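Local atomic coordinates of cupin type-2 domain-containing protein (PDB entry 2I45), a protein that is of unknown function but adopts the cupin fold, a small beta-barrel that in many relatives holds a metal ion or a small ligand. Residues Leu36-Thr44 with Lys81-Ser89. Residues are numbered along the deposited sequence; the frame is centred on the assembly and turned at random.
Sequences LLGDYGWHT and KSVSHRPRS
Trp42 lies against Arg86 where the loop after strand 29-37 of this cupin fold runs antiparallel to strand 85-89, bordering the smaller sheet. Arg86 CB sits over the face of the indole, 3.8 Å from the centroid of its six-membered ring, a CH-pi contact. With CG anti to the backbone N (chi1 156°), the arginine bends at chi3 so that the NE1-CZ2 side of the indole lies over its guanidinium face, the planes 47° apart, while NE reaches a salt bridge with Asp62. A long, flexible arginine can thus serve a ring with its methylene and guanidinium face, and a carboxylate with NE.

Beside them, His43 and His85 form an antiparallel hydrogen-bonded pair: His43 N gives to His85 O at 2.7 Å, and His85 N to His43 O at 2.8 Å. The rigid ring of Pro87 packs obliquely on the His43 imidazole, CD 3.2 Å from ND1. Gly38 O, at a corner whose positive phi suits glycine, accepts from Ser89 N, and a water links Tyr40 N and Gly41 O to Pro87 O. Asp39 OD2 accepts from Gly41 N through its anti lone pair, an Asx turn. A bond from His85 ND1 to Val83 O, 3.0 Å long and almost in the ring plane, helps to set the ring's rotation.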
ATOM      1  N   LEU B  36     -10.650 -10.570  -7.186  1.00 51.50           N
ATOM      2  CA  LEU B  36     -10.714 -11.970  -6.743  1.00 50.92           C
ATOM      3  C   LEU B  36     -12.114 -12.418  -6.328  1.00 50.42           C
ATOM      4  O   LEU B  36     -12.834 -11.671  -5.614  1.00 50.92           O
ATOM      5  CB  LEU B  36      -9.865 -12.096  -5.495  1.00 51.53           C
ATOM      6  CG  LEU B  36      -8.454 -12.597  -5.717  1.00 54.79           C
ATOM      7  CD1 LEU B  36      -7.767 -12.176  -7.058  1.00 55.34           C
ATOM      8  CD2 LEU B  36      -7.625 -12.216  -4.539  1.00 54.56           C
ATOM      9  N   LEU B  37     -12.473 -13.642  -6.751  1.00 48.07           N
ATOM     10  CA  LEU B  37     -13.710 -14.311  -6.395  1.00 46.08           C
ATOM     11  C   LEU B  37     -13.415 -15.827  -6.370  1.00 46.21           C
ATOM     12  O   LEU B  37     -12.573 -16.284  -7.134  1.00 45.00           O
ATOM     13  CB  LEU B  37     -14.788 -13.962  -7.395  1.00 44.46           C
ATOM     14  CG  LEU B  37     -16.215 -14.363  -6.963  1.00 43.26           C
ATOM     15  CD1 LEU B  37     -16.572 -13.887  -5.579  1.00 40.35           C
ATOM     16  CD2 LEU B  37     -17.268 -13.840  -7.913  1.00 38.71           C
ATOM     17  N   GLY B  38     -14.065 -16.581  -5.476  1.00 46.46           N
ATOM     18  CA  GLY B  38     -13.698 -18.003  -5.206  1.00 46.89           C
ATOM     19  C   GLY B  38     -12.192 -18.185  -5.084  1.00 47.50           C
ATOM     20  O   GLY B  38     -11.557 -17.381  -4.440  1.00 47.60           O
ATOM     21  N   ASP B  39     -11.602 -19.198  -5.735  1.00 47.98           N
ATOM     22  CA  ASP B  39     -10.145 -19.270  -5.863  1.00 48.02           C
ATOM     23  C   ASP B  39      -9.678 -20.009  -7.084  1.00 48.39           C
ATOM     24  O   ASP B  39     -10.472 -20.585  -7.835  1.00 47.94           O
ATOM     25  CB  ASP B  39      -9.538 -19.993  -4.670  1.00 49.05           C
ATOM     26  CG  ASP B  39     -10.134 -21.400  -4.495  1.00 51.07           C
ATOM     27  OD1 ASP B  39     -11.268 -21.494  -3.918  1.00 53.29           O
ATOM     28  OD2 ASP B  39      -9.488 -22.373  -4.936  1.00 45.98           O
ATOM     29  N   TYR B  40      -8.352 -20.017  -7.272  1.00 48.47           N
ATOM     30  CA  TYR B  40      -7.770 -20.717  -8.396  1.00 48.19           C
ATOM     31  C   TYR B  40      -6.692 -21.613  -7.940  1.00 47.10           C
ATOM     32  O   TYR B  40      -5.735 -21.818  -8.678  1.00 46.53           O
ATOM     33  CB  TYR B  40      -7.182 -19.760  -9.440  1.00 49.37           C
ATOM     34  CG  TYR B  40      -8.144 -19.460 -10.554  1.00 52.24           C
ATOM     35  CD1 TYR B  40      -9.181 -18.535 -10.337  1.00 53.20           C
ATOM     36  CD2 TYR B  40      -8.080 -20.113 -11.801  1.00 53.17           C
ATOM     37  CE1 TYR B  40     -10.103 -18.214 -11.283  1.00 48.71           C
ATOM     38  CE2 TYR B  40      -9.044 -19.777 -12.804  1.00 54.40           C
ATOM     39  CZ  TYR B  40     -10.049 -18.807 -12.486  1.00 52.67           C
ATOM     40  OH  TYR B  40     -11.040 -18.365 -13.328  1.00 55.04           O
ATOM     41  N   GLY B  41      -6.812 -22.106  -6.719  1.00 45.85           N
ATOM     42  CA  GLY B  41      -5.813 -23.018  -6.192  1.00 45.81           C
ATOM     43  C   GLY B  41      -4.559 -22.363  -5.617  1.00 46.92           C
ATOM     44  O   GLY B  41      -4.585 -21.213  -5.178  1.00 46.17           O
ATOM     45  N   TRP B  42      -3.465 -23.136  -5.560  1.00 46.93           N
ATOM     46  CA  TRP B  42      -2.305 -22.709  -4.842  1.00 46.55           C
ATOM     47  C   TRP B  42      -1.420 -21.991  -5.826  1.00 48.58           C
ATOM     48  O   TRP B  42      -1.362 -22.383  -6.953  1.00 48.71           O
ATOM     49  CB  TRP B  42      -1.603 -23.924  -4.194  1.00 45.16           C
ATOM     50  CG  TRP B  42      -2.406 -24.523  -3.087  1.00 40.16           C
ATOM     51  CD1 TRP B  42      -3.408 -25.385  -3.223  1.00 38.65           C
ATOM     52  CD2 TRP B  42      -2.289 -24.239  -1.691  1.00 38.04           C
ATOM     53  NE1 TRP B  42      -3.985 -25.655  -2.002  1.00 39.93           N
ATOM     54  CE2 TRP B  42      -3.307 -24.972  -1.034  1.00 40.36           C
ATOM     55  CE3 TRP B  42      -1.431 -23.409  -0.922  1.00 35.26           C
ATOM     56  CZ2 TRP B  42      -3.492 -24.942   0.375  1.00 41.37           C
ATOM     57  CZ3 TRP B  42      -1.592 -23.377   0.461  1.00 39.31           C
ATOM     58  CH2 TRP B  42      -2.630 -24.126   1.102  1.00 41.28           C
ATOM     59  N   HIS B  43      -0.741 -20.935  -5.403  1.00 51.56           N
ATOM     60  CA  HIS B  43       0.347 -20.354  -6.191  1.00 54.76           C
ATOM     61  C   HIS B  43       1.470 -20.243  -5.232  1.00 55.25           C
ATOM     62  O   HIS B  43       1.217 -20.270  -4.021  1.00 55.77           O
ATOM     63  CB  HIS B  43       0.042 -18.899  -6.605  1.00 55.16           C
ATOM     64  CG  HIS B  43      -1.344 -18.691  -7.116  1.00 60.38           C
ATOM     65  ND1 HIS B  43      -2.466 -18.843  -6.323  1.00 66.02           N
ATOM     66  CD2 HIS B  43      -1.800 -18.322  -8.339  1.00 64.82           C
ATOM     67  CE1 HIS B  43      -3.553 -18.581  -7.036  1.00 65.53           C
ATOM     68  NE2 HIS B  43      -3.177 -18.259  -8.262  1.00 65.76           N
ATOM     69  N   THR B  44       2.688 -20.036  -5.754  1.00 56.69           N
ATOM     70  CA  THR B  44       3.738 -19.341  -4.963  1.00 56.76           C
ATOM     71  C   THR B  44       3.875 -17.846  -5.316  1.00 57.15           C
ATOM     72  O   THR B  44       4.740 -17.424  -6.090  1.00 58.55           O
ATOM     73  CB  THR B  44       5.125 -20.096  -4.798  1.00 56.19           C
ATOM     74  OG1 THR B  44       5.986 -19.824  -5.892  1.00 55.39           O
ATOM     75  CG2 THR B  44       4.951 -21.575  -4.627  1.00 56.44           C
ATOM     76  N   LYS B  81       7.984 -14.273  -0.480  1.00 51.29           N
ATOM     77  CA  LYS B  81       8.306 -15.086  -1.684  1.00 48.77           C
ATOM     78  C   LYS B  81       8.445 -16.462  -1.134  1.00 49.69           C
ATOM     79  O   LYS B  81       8.722 -16.585   0.038  1.00 49.85           O
ATOM     80  CB  LYS B  81       9.642 -14.683  -2.144  1.00 50.66           C
ATOM     81  N   SER B  82       8.183 -17.503  -1.949  1.00 50.44           N
ATOM     82  CA  SER B  82       8.560 -18.927  -1.676  1.00 49.62           C
ATOM     83  C   SER B  82       7.838 -19.612  -0.510  1.00 49.43           C
ATOM     84  O   SER B  82       8.401 -20.429   0.283  1.00 49.23           O
ATOM     85  CB  SER B  82      10.058 -18.943  -1.445  1.00 47.88           C
ATOM     86  OG  SER B  82      10.688 -17.794  -2.125  1.00 46.41           O
ATOM     87  N   VAL B  83       6.586 -19.223  -0.449  1.00 49.15           N
ATOM     88  CA  VAL B  83       5.646 -19.705   0.472  1.00 48.62           C
ATOM     89  C   VAL B  83       4.515 -19.973  -0.498  1.00 48.92           C
ATOM     90  O   VAL B  83       4.015 -19.058  -1.147  1.00 50.33           O
ATOM     91  CB  VAL B  83       5.400 -18.567   1.469  1.00 48.19           C
ATOM     92  CG1 VAL B  83       3.892 -18.354   1.791  1.00 50.31           C
ATOM     93  CG2 VAL B  83       6.243 -18.792   2.711  1.00 48.60           C
ATOM     94  N   SER B  84       4.130 -21.224  -0.651  1.00 49.31           N
ATOM     95  CA  SER B  84       2.965 -21.555  -1.435  1.00 48.71           C
ATOM     96  C   SER B  84       1.712 -21.164  -0.659  1.00 48.64           C
ATOM     97  O   SER B  84       1.619 -21.468   0.518  1.00 48.98           O
ATOM     98  CB  SER B  84       3.008 -23.037  -1.724  1.00 49.70           C
ATOM     99  OG  SER B  84       1.749 -23.695  -1.549  1.00 51.73           O
ATOM    100  N   HIS B  85       0.772 -20.472  -1.313  1.00 47.28           N
ATOM    101  CA  HIS B  85      -0.396 -19.979  -0.666  1.00 46.34           C
ATOM    102  C   HIS B  85      -1.520 -19.991  -1.647  1.00 46.61           C
ATOM    103  O   HIS B  85      -1.340 -20.059  -2.867  1.00 46.24           O
ATOM    104  CB  HIS B  85      -0.204 -18.540  -0.238  1.00 47.17           C
ATOM    105  CG  HIS B  85       0.195 -17.632  -1.366  1.00 48.41           C
ATOM    106  ND1 HIS B  85       1.466 -17.644  -1.916  1.00 51.83           N
ATOM    107  CD2 HIS B  85      -0.508 -16.710  -2.068  1.00 44.43           C
ATOM    108  CE1 HIS B  85       1.527 -16.757  -2.897  1.00 46.58           C
ATOM    109  NE2 HIS B  85       0.341 -16.190  -3.013  1.00 41.04           N
ATOM    110  N   ARG B  86      -2.707 -19.903  -1.086  1.00 46.50           N
ATOM    111  CA  ARG B  86      -3.908 -20.002  -1.858  1.00 46.63           C
ATOM    112  C   ARG B  86      -4.764 -18.767  -1.590  1.00 46.92           C
ATOM    113  O   ARG B  86      -5.507 -18.721  -0.625  1.00 47.91           O
ATOM    114  CB  ARG B  86      -4.660 -21.309  -1.588  1.00 46.35           C
ATOM    115  CG  ARG B  86      -6.166 -21.207  -1.913  1.00 47.21           C
ATOM    116  CD  ARG B  86      -6.962 -22.515  -1.795  1.00 45.14           C
ATOM    117  NE  ARG B  86      -6.970 -23.048  -0.440  1.00 39.52           N
ATOM    118  CZ  ARG B  86      -7.070 -24.349  -0.185  1.00 42.37           C
ATOM    119  NH1 ARG B  86      -7.217 -25.248  -1.191  1.00 37.70           N
ATOM    120  NH2 ARG B  86      -6.996 -24.768   1.070  1.00 36.91           N
ATOM    121  N   PRO B  87      -4.642 -17.757  -2.446  1.00 46.38           N
ATOM    122  CA  PRO B  87      -5.398 -16.516  -2.321  1.00 46.37           C
ATOM    123  C   PRO B  87      -6.834 -16.766  -2.665  1.00 46.54           C
ATOM    124  O   PRO B  87      -7.067 -17.557  -3.533  1.00 47.65           O
ATOM    125  CB  PRO B  87      -4.795 -15.639  -3.413  1.00 46.19           C
ATOM    126  CG  PRO B  87      -4.043 -16.533  -4.341  1.00 45.62           C
ATOM    127  CD  PRO B  87      -3.721 -17.784  -3.597  1.00 46.40           C
ATOM    128  N   ARG B  88      -7.793 -16.048  -2.094  1.00 46.52           N
ATOM    129  CA  ARG B  88      -9.164 -16.453  -2.289  1.00 46.34           C
ATOM    130  C   ARG B  88     -10.208 -15.477  -1.663  1.00 46.30           C
ATOM    131  O   ARG B  88      -9.871 -14.731  -0.733  1.00 47.80           O
ATOM    132  CB  ARG B  88      -9.197 -17.794  -1.653  1.00 47.24           C
ATOM    133  CG  ARG B  88     -10.517 -18.295  -1.251  1.00 50.92           C
ATOM    134  CD  ARG B  88     -10.723 -18.265   0.244  1.00 51.59           C
ATOM    135  NE  ARG B  88      -9.824 -19.036   1.101  1.00 48.21           N
ATOM    136  CZ  ARG B  88     -10.075 -19.126   2.414  1.00 47.08           C
ATOM    137  NH1 ARG B  88      -9.242 -19.725   3.233  1.00 45.99           N
ATOM    138  NH2 ARG B  88     -11.168 -18.549   2.920  1.00 41.56           N
ATOM    139  N   SER B  89     -11.447 -15.440  -2.157  1.00 43.97           N
ATOM    140  CA  SER B  89     -12.399 -14.429  -1.704  1.00 43.09           C
ATOM    141  C   SER B  89     -13.872 -14.875  -1.758  1.00 42.87           C
ATOM    142  O   SER B  89     -14.409 -15.195  -2.809  1.00 42.25           O
ATOM    143  CB  SER B  89     -12.245 -13.154  -2.521  1.00 43.46           C
ATOM    144  OG  SER B  89     -13.201 -12.187  -2.120  1.00 42.47           O
TER
HETATM  145  O   HOH W   1      -6.454 -19.327  -5.580  1.00 42.25           O